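Local coordinates for peroxidase (Cellulomonas bogoriensis 69B4 = DSM 16987, PDB 6QZO), which probably acts as a heme b-dependent peroxidase of the DyP type, at residues V95-L109 against G141-T154. Numbering follows the deposited sequence.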
loop_
_atom_site.group_PDB
_atom_site.type_symbol
_atom_site.label_atom_id
_atom_site.label_comp_id
_atom_site.label_asym_id
_atom_site.label_seq_id
_atom_site.Cartn_x
_atom_site.Cartn_y
_atom_site.Cartn_z
ATOM N N VAL A 95 10.345 -15.348 2.155
ATOM C CA VAL A 95 9.510 -15.014 3.341
ATOM C C VAL A 95 8.050 -15.164 2.939
ATOM O O VAL A 95 7.494 -14.276 2.297
ATOM C CB VAL A 95 9.831 -13.609 3.872
ATOM C CG1 VAL A 95 8.927 -13.202 5.037
ATOM C CG2 VAL A 95 11.295 -13.495 4.272
ATOM N N PRO A 96 7.394 -16.303 3.266
ATOM C CA PRO A 96 6.030 -16.560 2.805
ATOM C C PRO A 96 4.989 -15.624 3.438
ATOM O O PRO A 96 4.058 -15.295 2.760
ATOM C CB PRO A 96 5.792 -18.033 3.168
ATOM C CG PRO A 96 6.709 -18.268 4.337
ATOM C CD PRO A 96 7.936 -17.422 4.056
ATOM N N ALA A 97 5.144 -15.268 4.713
ATOM C CA ALA A 97 4.292 -14.270 5.402
ATOM C C ALA A 97 2.796 -14.597 5.207
ATOM O O ALA A 97 2.018 -13.677 4.860
ATOM C CB ALA A 97 4.615 -12.893 4.871
ATOM N N ALA A 98 2.410 -15.853 5.428
ATOM C CA ALA A 98 1.014 -16.356 5.348
ATOM C C ALA A 98 0.420 -16.145 3.945
ATOM O O ALA A 98 -0.805 -16.030 3.844
ATOM C CB ALA A 98 0.180 -15.691 6.414
ATOM N N LEU A 99 1.247 -16.117 2.898
ATOM C CA LEU A 99 0.772 -15.877 1.508
ATOM C C LEU A 99 -0.338 -16.882 1.177
ATOM O O LEU A 99 -0.122 -18.081 1.432
ATOM C CB LEU A 99 1.920 -16.034 0.511
ATOM C CG LEU A 99 1.557 -15.779 -0.953
ATOM C CD1 LEU A 99 1.038 -14.366 -1.146
ATOM C CD2 LEU A 99 2.773 -16.018 -1.848
ATOM N N THR A 100 -1.457 -16.387 0.630
ATOM C CA THR A 100 -2.495 -17.179 -0.076
ATOM C C THR A 100 -2.749 -16.561 -1.453
ATOM O O THR A 100 -2.591 -15.328 -1.591
ATOM C CB THR A 100 -3.822 -17.237 0.698
ATOM O OG1 THR A 100 -4.358 -15.920 0.856
ATOM C CG2 THR A 100 -3.685 -17.894 2.050
ATOM N N VAL A 101 -3.086 -17.406 -2.424
ATOM C CA VAL A 101 -3.613 -17.017 -3.760
ATOM C C VAL A 101 -4.924 -17.763 -3.914
ATOM O O VAL A 101 -4.897 -19.001 -3.727
ATOM C CB VAL A 101 -2.636 -17.366 -4.897
ATOM C CG1 VAL A 101 -3.156 -16.921 -6.264
ATOM C CG2 VAL A 101 -1.263 -16.769 -4.636
ATOM N N THR A 102 -6.021 -17.048 -4.149
ATOM C CA THR A 102 -7.363 -17.624 -4.409
ATOM C C THR A 102 -7.703 -17.315 -5.865
ATOM O O THR A 102 -7.612 -16.111 -6.237
ATOM C CB THR A 102 -8.398 -17.048 -3.436
ATOM O OG1 THR A 102 -7.887 -17.126 -2.095
ATOM C CG2 THR A 102 -9.735 -17.744 -3.530
ATOM N N VAL A 103 -8.011 -18.351 -6.656
ATOM C CA VAL A 103 -8.307 -18.220 -8.115
ATOM C C VAL A 103 -9.820 -18.250 -8.306
ATOM O O VAL A 103 -10.472 -19.188 -7.809
ATOM C CB VAL A 103 -7.642 -19.346 -8.929
ATOM C CG1 VAL A 103 -7.808 -19.139 -10.427
ATOM C CG2 VAL A 103 -6.176 -19.488 -8.566
ATOM N N GLY A 104 -10.342 -17.255 -9.017
ATOM C CA GLY A 104 -11.767 -17.159 -9.383
ATOM C C GLY A 104 -11.885 -17.044 -10.885
ATOM O O GLY A 104 -10.993 -16.415 -11.516
ATOM N N PHE A 105 -12.936 -17.636 -11.440
ATOM C CA PHE A 105 -13.216 -17.648 -12.894
ATOM C C PHE A 105 -14.439 -16.778 -13.168
ATOM O O PHE A 105 -15.474 -16.971 -12.517
ATOM C CB PHE A 105 -13.485 -19.061 -13.409
ATOM C CG PHE A 105 -12.433 -20.092 -13.098
ATOM C CD1 PHE A 105 -11.098 -19.736 -12.947
ATOM C CD2 PHE A 105 -12.785 -21.437 -13.022
ATOM C CE1 PHE A 105 -10.143 -20.712 -12.688
ATOM C CE2 PHE A 105 -11.824 -22.402 -12.773
ATOM C CZ PHE A 105 -10.507 -22.039 -12.599
ATOM N N GLY A 106 -14.275 -15.828 -14.084
ATOM C CA GLY A 106 -15.372 -15.035 -14.650
ATOM C C GLY A 106 -15.986 -15.787 -15.822
ATOM O O GLY A 106 -15.391 -16.737 -16.329
ATOM N N PRO A 107 -17.185 -15.379 -16.279
ATOM C CA PRO A 107 -17.880 -16.087 -17.352
ATOM C C PRO A 107 -17.009 -16.253 -18.605
ATOM O O PRO A 107 -17.099 -17.275 -19.237
ATOM C CB PRO A 107 -19.123 -15.226 -17.627
ATOM C CG PRO A 107 -18.856 -13.890 -16.943
ATOM C CD PRO A 107 -17.940 -14.219 -15.779
ATOM N N GLY A 108 -16.228 -15.233 -18.936
ATOM C CA GLY A 108 -15.363 -15.182 -20.129
ATOM C C GLY A 108 -14.349 -16.309 -20.147
ATOM O O GLY A 108 -13.984 -16.740 -21.251
ATOM N N LEU A 109 -13.904 -16.782 -18.980
ATOM C CA LEU A 109 -12.970 -17.937 -18.923
ATOM C C LEU A 109 -13.695 -19.177 -19.442
ATOM O O LEU A 109 -13.108 -19.896 -20.260
ATOM C CB LEU A 109 -12.434 -18.177 -17.515
ATOM C CG LEU A 109 -11.370 -19.281 -17.435
ATOM C CD1 LEU A 109 -10.212 -18.898 -16.518
ATOM C CD2 LEU A 109 -11.984 -20.596 -16.972
ATOM N N GLY A 141 -13.749 -9.055 -15.523
ATOM C CA GLY A 141 -12.517 -9.857 -15.555
ATOM C C GLY A 141 -12.831 -11.319 -15.860
ATOM O O GLY A 141 -13.725 -11.852 -15.237
ATOM N N ASP A 142 -12.102 -11.929 -16.793
ATOM C CA ASP A 142 -12.198 -13.365 -17.151
ATOM C C ASP A 142 -11.678 -14.210 -15.988
ATOM O O ASP A 142 -12.234 -15.284 -15.751
ATOM C CB ASP A 142 -11.413 -13.679 -18.422
ATOM C CG ASP A 142 -11.989 -12.999 -19.657
ATOM O OD1 ASP A 142 -13.182 -12.714 -19.650
ATOM O OD2 ASP A 142 -11.248 -12.777 -20.609
ATOM N N VAL A 143 -10.662 -13.732 -15.263
ATOM C CA VAL A 143 -10.095 -14.499 -14.116
ATOM C C VAL A 143 -9.557 -13.504 -13.090
ATOM O O VAL A 143 -9.214 -12.383 -13.479
ATOM C CB VAL A 143 -9.032 -15.505 -14.591
ATOM C CG1 VAL A 143 -7.862 -14.791 -15.244
ATOM C CG2 VAL A 143 -8.555 -16.411 -13.472
ATOM N N VAL A 144 -9.514 -13.909 -11.829
ATOM C CA VAL A 144 -9.012 -13.060 -10.723
ATOM C C VAL A 144 -8.083 -13.891 -9.851
ATOM O O VAL A 144 -8.399 -15.062 -9.590
ATOM C CB VAL A 144 -10.153 -12.494 -9.878
ATOM C CG1 VAL A 144 -10.962 -13.614 -9.215
ATOM C CG2 VAL A 144 -9.635 -11.494 -8.844
ATOM N N LEU A 145 -6.990 -13.271 -9.403
ATOM C CA LEU A 145 -6.137 -13.798 -8.314
ATOM C C LEU A 145 -6.326 -12.890 -7.098
ATOM O O LEU A 145 -5.908 -11.718 -7.158
ATOM C CB LEU A 145 -4.682 -13.798 -8.793
ATOM C CG LEU A 145 -4.425 -14.605 -10.069
ATOM C CD1 LEU A 145 -3.029 -14.327 -10.599
ATOM C CD2 LEU A 145 -4.632 -16.078 -9.806
ATOM N N GLN A 146 -6.961 -13.398 -6.041
ATOM C CA GLN A 146 -6.920 -12.709 -4.733
ATOM C C GLN A 146 -5.617 -13.125 -4.065
ATOM O O GLN A 146 -5.518 -14.305 -3.655
ATOM C CB GLN A 146 -8.116 -13.052 -3.849
ATOM C CG GLN A 146 -8.042 -12.356 -2.493
ATOM C CD GLN A 146 -9.069 -12.889 -1.534
ATOM O OE1 GLN A 146 -10.210 -12.445 -1.515
ATOM N NE2 GLN A 146 -8.655 -13.849 -0.724
ATOM N N VAL A 147 -4.660 -12.199 -3.990
ATOM C CA VAL A 147 -3.319 -12.434 -3.383
ATOM C C VAL A 147 -3.287 -11.705 -2.041
ATOM O O VAL A 147 -3.447 -10.437 -2.027
ATOM C CB VAL A 147 -2.184 -11.966 -4.308
ATOM C CG1 VAL A 147 -0.823 -12.468 -3.839
ATOM C CG2 VAL A 147 -2.436 -12.395 -5.740
ATOM N N CYS A 148 -3.120 -12.482 -0.965
ATOM C CA CYS A 148 -3.156 -12.001 0.436
ATOM C C CYS A 148 -1.866 -12.393 1.148
ATOM O O CYS A 148 -1.448 -13.550 0.964
ATOM C CB CYS A 148 -4.318 -12.624 1.187
ATOM S SG CYS A 148 -5.908 -11.984 0.634
ATOM N N ALA A 149 -1.313 -11.486 1.955
ATOM C CA ALA A 149 -0.100 -11.733 2.770
ATOM C C ALA A 149 0.039 -10.697 3.887
ATOM O O ALA A 149 -0.576 -9.619 3.807
ATOM C CB ALA A 149 1.125 -11.755 1.893
ATOM N N ASP A 150 0.842 -11.029 4.891
ATOM C CA ASP A 150 1.157 -10.153 6.046
ATOM C C ASP A 150 2.379 -9.287 5.733
ATOM O O ASP A 150 2.878 -8.649 6.677
ATOM C CB ASP A 150 1.395 -10.986 7.310
ATOM C CG ASP A 150 0.133 -11.300 8.073
ATOM O OD1 ASP A 150 -0.825 -10.492 7.969
ATOM O OD2 ASP A 150 0.118 -12.340 8.762
ATOM N N ASP A 151 2.841 -9.269 4.481
ATOM C CA ASP A 151 4.027 -8.481 4.050
ATOM C C ASP A 151 3.858 -8.010 2.605
ATOM O O ASP A 151 3.528 -8.827 1.756
ATOM C CB ASP A 151 5.314 -9.291 4.187
ATOM C CG ASP A 151 6.545 -8.432 3.952
ATOM O OD1 ASP A 151 6.930 -8.267 2.777
ATOM O OD2 ASP A 151 7.065 -7.870 4.951
ATOM N N ARG A 152 4.143 -6.731 2.348
ATOM C CA ARG A 152 3.859 -6.028 1.074
ATOM C C ARG A 152 4.907 -6.390 0.015
ATOM O O ARG A 152 4.564 -6.378 -1.183
ATOM C CB ARG A 152 3.774 -4.530 1.318
ATOM C CG ARG A 152 3.151 -3.777 0.168
ATOM C CD ARG A 152 1.722 -4.127 -0.187
ATOM N NE ARG A 152 1.481 -3.271 -1.326
ATOM C CZ ARG A 152 1.856 -3.492 -2.599
ATOM N NH1 ARG A 152 2.524 -4.578 -2.961
ATOM N NH2 ARG A 152 1.589 -2.569 -3.504
ATOM N N THR A 153 6.134 -6.683 0.415
ATOM C CA THR A 153 7.208 -7.113 -0.520
ATOM C C THR A 153 6.887 -8.524 -1.018
ATOM O O THR A 153 6.990 -8.750 -2.228
ATOM C CB THR A 153 8.592 -7.018 0.132
ATOM O OG1 THR A 153 8.774 -5.654 0.492
ATOM C CG2 THR A 153 9.705 -7.473 -0.780
ATOM N N THR A 154 6.511 -9.430 -0.111
ATOM C CA THR A 154 6.039 -10.805 -0.435
ATOM C C THR A 154 4.893 -10.723 -1.446
ATOM O O THR A 154 4.886 -11.504 -2.424
ATOM C CB THR A 154 5.583 -11.552 0.825
ATOM O OG1 THR A 154 6.646 -11.572 1.786
ATOM C CG2 THR A 154 5.151 -12.969 0.523
#
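Val95 O accepts a hydrogen bond from the hydroxyl of Thr154, OG1 to O 2.9 Å. With CG2 anti to its backbone N (OG1 at chi1 -56°), Thr154 also sets that methyl against Pro96 O. A valine in its place would probably leave Val95 O without this bond and the start of helix 152-165 less firmly tied to the incoming loop. Asp151, the N-cap of that helix, accepts from Thr154 N through the anti lone pair of OD1; in the second subunit, Arg181 forms a salt bridge with OD1 and Ser182 N donates to OD2. Ala97, in the type I' turn Pro96-Leu99, lays CB on Asp151 CB at 3.7 Å, while its O receives an almost straight bond from Asp150 N (178°). Leu99 swings CD1 over Val147 CG1 and Ala149 CB.

From Thr100 the chain becomes an outer strand of this chain's antiparallel sheet, hydrogen-bonded and non-hydrogen-bonded pairs alternating along 143-149. This is the sheet of the N-terminal of the two ferredoxin-like domains of DyP peroxidases, strand order 2-3-1-4. Helices 61-78 and 152-165 pack on the face with Val101, Val103 and Leu145. There Leu145 CD2 sits between Val101 CG1 and Val103 CG2, 3.9 Å from each. On the reverse face Thr102 runs alongside Gln146, but their polar ends bond elsewhere: OG1 to Ala38 O, and OE1 to Tyr331 of the C-terminal domain. At Phe105, Val143 CG2 meets the ring edge, and Leu109 CD2 lies over one face. Gly106 N closes the pairing on Asp142 O at 2.7 Å, and Gly108 CA packs against Asp142 OD1, whose partner oxygen OD2 accepts from Leu55 N.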